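Local coordinates for uncharacterized protein (PDB 3P02) that is of unknown function but has two beta-rich regions, the first probably related to the immunoglobulin-like E-set families, at residues D64-D67 with I68-F71. Numbering follows the deposited sequence.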
ATOM      1  N   ASP A  64     -15.355   1.896 -16.587  1.00 17.27           N
ATOM      2  CA  ASP A  64     -16.096   2.993 -15.911  1.00 14.04           C
ATOM      3  C   ASP A  64     -16.113   2.940 -14.368  1.00 16.93           C
ATOM      4  O   ASP A  64     -16.622   3.864 -13.719  1.00 15.35           O
ATOM      5  CB  ASP A  64     -17.567   2.969 -16.380  1.00 14.13           C
ATOM      6  CG  ASP A  64     -18.299   1.674 -16.045  1.00 15.38           C
ATOM      7  OD1 ASP A  64     -17.628   0.709 -15.605  1.00 15.80           O
ATOM      8  OD2 ASP A  64     -19.500   1.569 -16.371  1.00 15.49           O
ATOM      9  N   THR A  65     -15.604   1.847 -13.773  1.00 14.28           N
ATOM     10  CA  THR A  65     -15.697   1.652 -12.323  1.00 14.06           C
ATOM     11  C   THR A  65     -15.007   2.699 -11.497  1.00 16.64           C
ATOM     12  O   THR A  65     -15.610   3.210 -10.544  1.00 18.50           O
ATOM     13  CB  THR A  65     -15.072   0.302 -11.938  1.00 18.29           C
ATOM     14  OG1 THR A  65     -15.654  -0.712 -12.740  1.00 15.30           O
ATOM     15  CG2 THR A  65     -15.239  -0.016 -10.454  1.00 16.38           C
ATOM     16  N   LEU A  66     -13.752   3.001 -11.821  1.00 15.33           N
ATOM     17  CA  LEU A  66     -12.981   3.909 -10.982  1.00 14.81           C
ATOM     18  C   LEU A  66     -13.522   5.290 -10.949  1.00 17.15           C
ATOM     19  O   LEU A  66     -13.462   5.911  -9.876  1.00 15.57           O
ATOM     20  CB  LEU A  66     -11.509   3.959 -11.378  1.00 14.42           C
ATOM     21  CG  LEU A  66     -10.732   2.676 -11.118  1.00 17.68           C
ATOM     22  CD1 LEU A  66      -9.274   2.881 -11.491  1.00 16.80           C
ATOM     23  CD2 LEU A  66     -10.915   2.192  -9.650  1.00 18.10           C
ATOM     24  N   ASP A  67     -14.004   5.816 -12.095  1.00 15.15           N
ATOM     25  CA  ASP A  67     -14.514   7.186 -12.066  1.00 16.08           C
ATOM     26  C   ASP A  67     -15.692   7.293 -11.104  1.00 19.10           C
ATOM     27  O   ASP A  67     -15.805   8.288 -10.398  1.00 19.94           O
ATOM     28  CB  ASP A  67     -14.913   7.697 -13.467  1.00 18.26           C
ATOM     29  CG  ASP A  67     -13.737   7.891 -14.421  1.00 27.95           C
ATOM     30  OD1 ASP A  67     -12.616   8.171 -13.940  1.00 24.76           O
ATOM     31  OD2 ASP A  67     -13.945   7.781 -15.649  1.00 38.07           O
ATOM     32  N   ILE A  68     -16.551   6.277 -11.058  1.00 13.88           N
ATOM     33  CA  ILE A  68     -17.719   6.283 -10.165  1.00 12.21           C
ATOM     34  C   ILE A  68     -17.276   6.081  -8.710  1.00 14.58           C
ATOM     35  O   ILE A  68     -17.649   6.890  -7.852  1.00 15.47           O
ATOM     36  CB  ILE A  68     -18.722   5.210 -10.631  1.00 14.32           C
ATOM     37  CG1 ILE A  68     -19.299   5.644 -11.979  1.00 14.34           C
ATOM     38  CG2 ILE A  68     -19.832   5.001  -9.586  1.00 12.97           C
ATOM     39  CD1 ILE A  68     -20.088   4.476 -12.714  1.00 14.32           C
ATOM     40  N   LEU A  69     -16.479   5.035  -8.439  1.00 11.71           N
ATOM     41  CA  LEU A  69     -15.990   4.761  -7.091  0.50 11.31           C
ATOM     42  C   LEU A  69     -15.263   5.999  -6.529  1.00 14.25           C
ATOM     43  O   LEU A  69     -15.524   6.414  -5.398  1.00 15.37           O
ATOM     44  CB  LEU A  69     -15.041   3.542  -7.108  0.50 11.49           C
ATOM     45  CG  LEU A  69     -14.348   3.188  -5.786  0.50 15.50           C
ATOM     46  CD1 LEU A  69     -15.320   2.525  -4.812  0.50 15.17           C
ATOM     47  CD2 LEU A  69     -13.133   2.294  -6.034  0.50 16.47           C
ATOM     48  N   ASN A  70     -14.374   6.605  -7.328  1.00 10.22           N
ATOM     49  CA  ASN A  70     -13.618   7.783  -6.875  1.00 10.40           C
ATOM     50  C   ASN A  70     -14.534   8.924  -6.466  1.00 13.19           C
ATOM     51  O   ASN A  70     -14.343   9.495  -5.390  1.00 12.94           O
ATOM     52  CB  ASN A  70     -12.677   8.258  -7.977  1.00 12.88           C
ATOM     53  CG  ASN A  70     -11.419   7.440  -8.029  1.00 14.53           C
ATOM     54  OD1 ASN A  70     -10.958   6.927  -7.014  1.00 12.64           O
ATOM     55  ND2 ASN A  70     -10.830   7.319  -9.213  1.00 12.73           N
ATOM     56  N   PHE A  71     -15.521   9.252  -7.290  1.00 11.07           N
ATOM     57  CA  PHE A  71     -16.387  10.376  -6.934  1.00 10.43           C
ATOM     58  C   PHE A  71     -17.251  10.032  -5.722  1.00 13.93           C
ATOM     59  O   PHE A  71     -17.430  10.876  -4.827  1.00 13.40           O
ATOM     60  CB  PHE A  71     -17.247  10.831  -8.122  1.00 12.79           C
ATOM     61  CG  PHE A  71     -17.933  12.129  -7.767  1.00 13.38           C
ATOM     62  CD1 PHE A  71     -17.219  13.321  -7.728  1.00 16.01           C
ATOM     63  CD2 PHE A  71     -19.275  12.145  -7.396  1.00 15.35           C
ATOM     64  CE1 PHE A  71     -17.825  14.506  -7.320  1.00 17.40           C
ATOM     65  CE2 PHE A  71     -19.888  13.331  -6.996  1.00 18.73           C
ATOM     66  CZ  PHE A  71     -19.152  14.504  -6.948  1.00 17.91           C
TER
HETATM   67  O   HOH W   1     -11.535   8.900 -11.580  1.00 22.71           O
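Asn70 and Asp67, three residues apart in the first turns of helix 65-74, are joined through a water: it donates to Asp67 OD1 at 2.7 Å and accepts from Asn70 ND2 at 2.9 Å. Both side chains set CG beside their own backbone N (chi1 -68° for Asp67, -80° for Asn70), which carries carboxylate and amide to the same water. The Asn70 amide also lies alongside the Leu66 carbonyl, yet ND2 meets that oxygen at too poor an angle to bond; the carbonyl instead accepts Asn70 N at 2.8 Å. One residue earlier in the same i to i+4 pattern, Leu69 N reaches Thr65 O almost straight, with an N-H...O angle of 176°, whereas the bond from Phe71 N to Asp67 O is longer, 3.3 Å. In one of its two deposited conformers, Leu69 brings CD2 to 4.2 Å from CD2 of Leu66, methyl to methyl. Ile68 lays CG1 and CD1 beside Asp64 O, each 3.7 Å away. The amide oxygen of Asn70 accepts from Phe82 N, so an alanine here would probably leave that backbone N-H and the water without this partner, weakening the tie between the helix and the segment around Phe82. On the buried side of the helix, Thr65 and Leu66 pack on strands 122-130 and 146-154, through Pro125 and Val148, so the short helix lies against the mixed sheet.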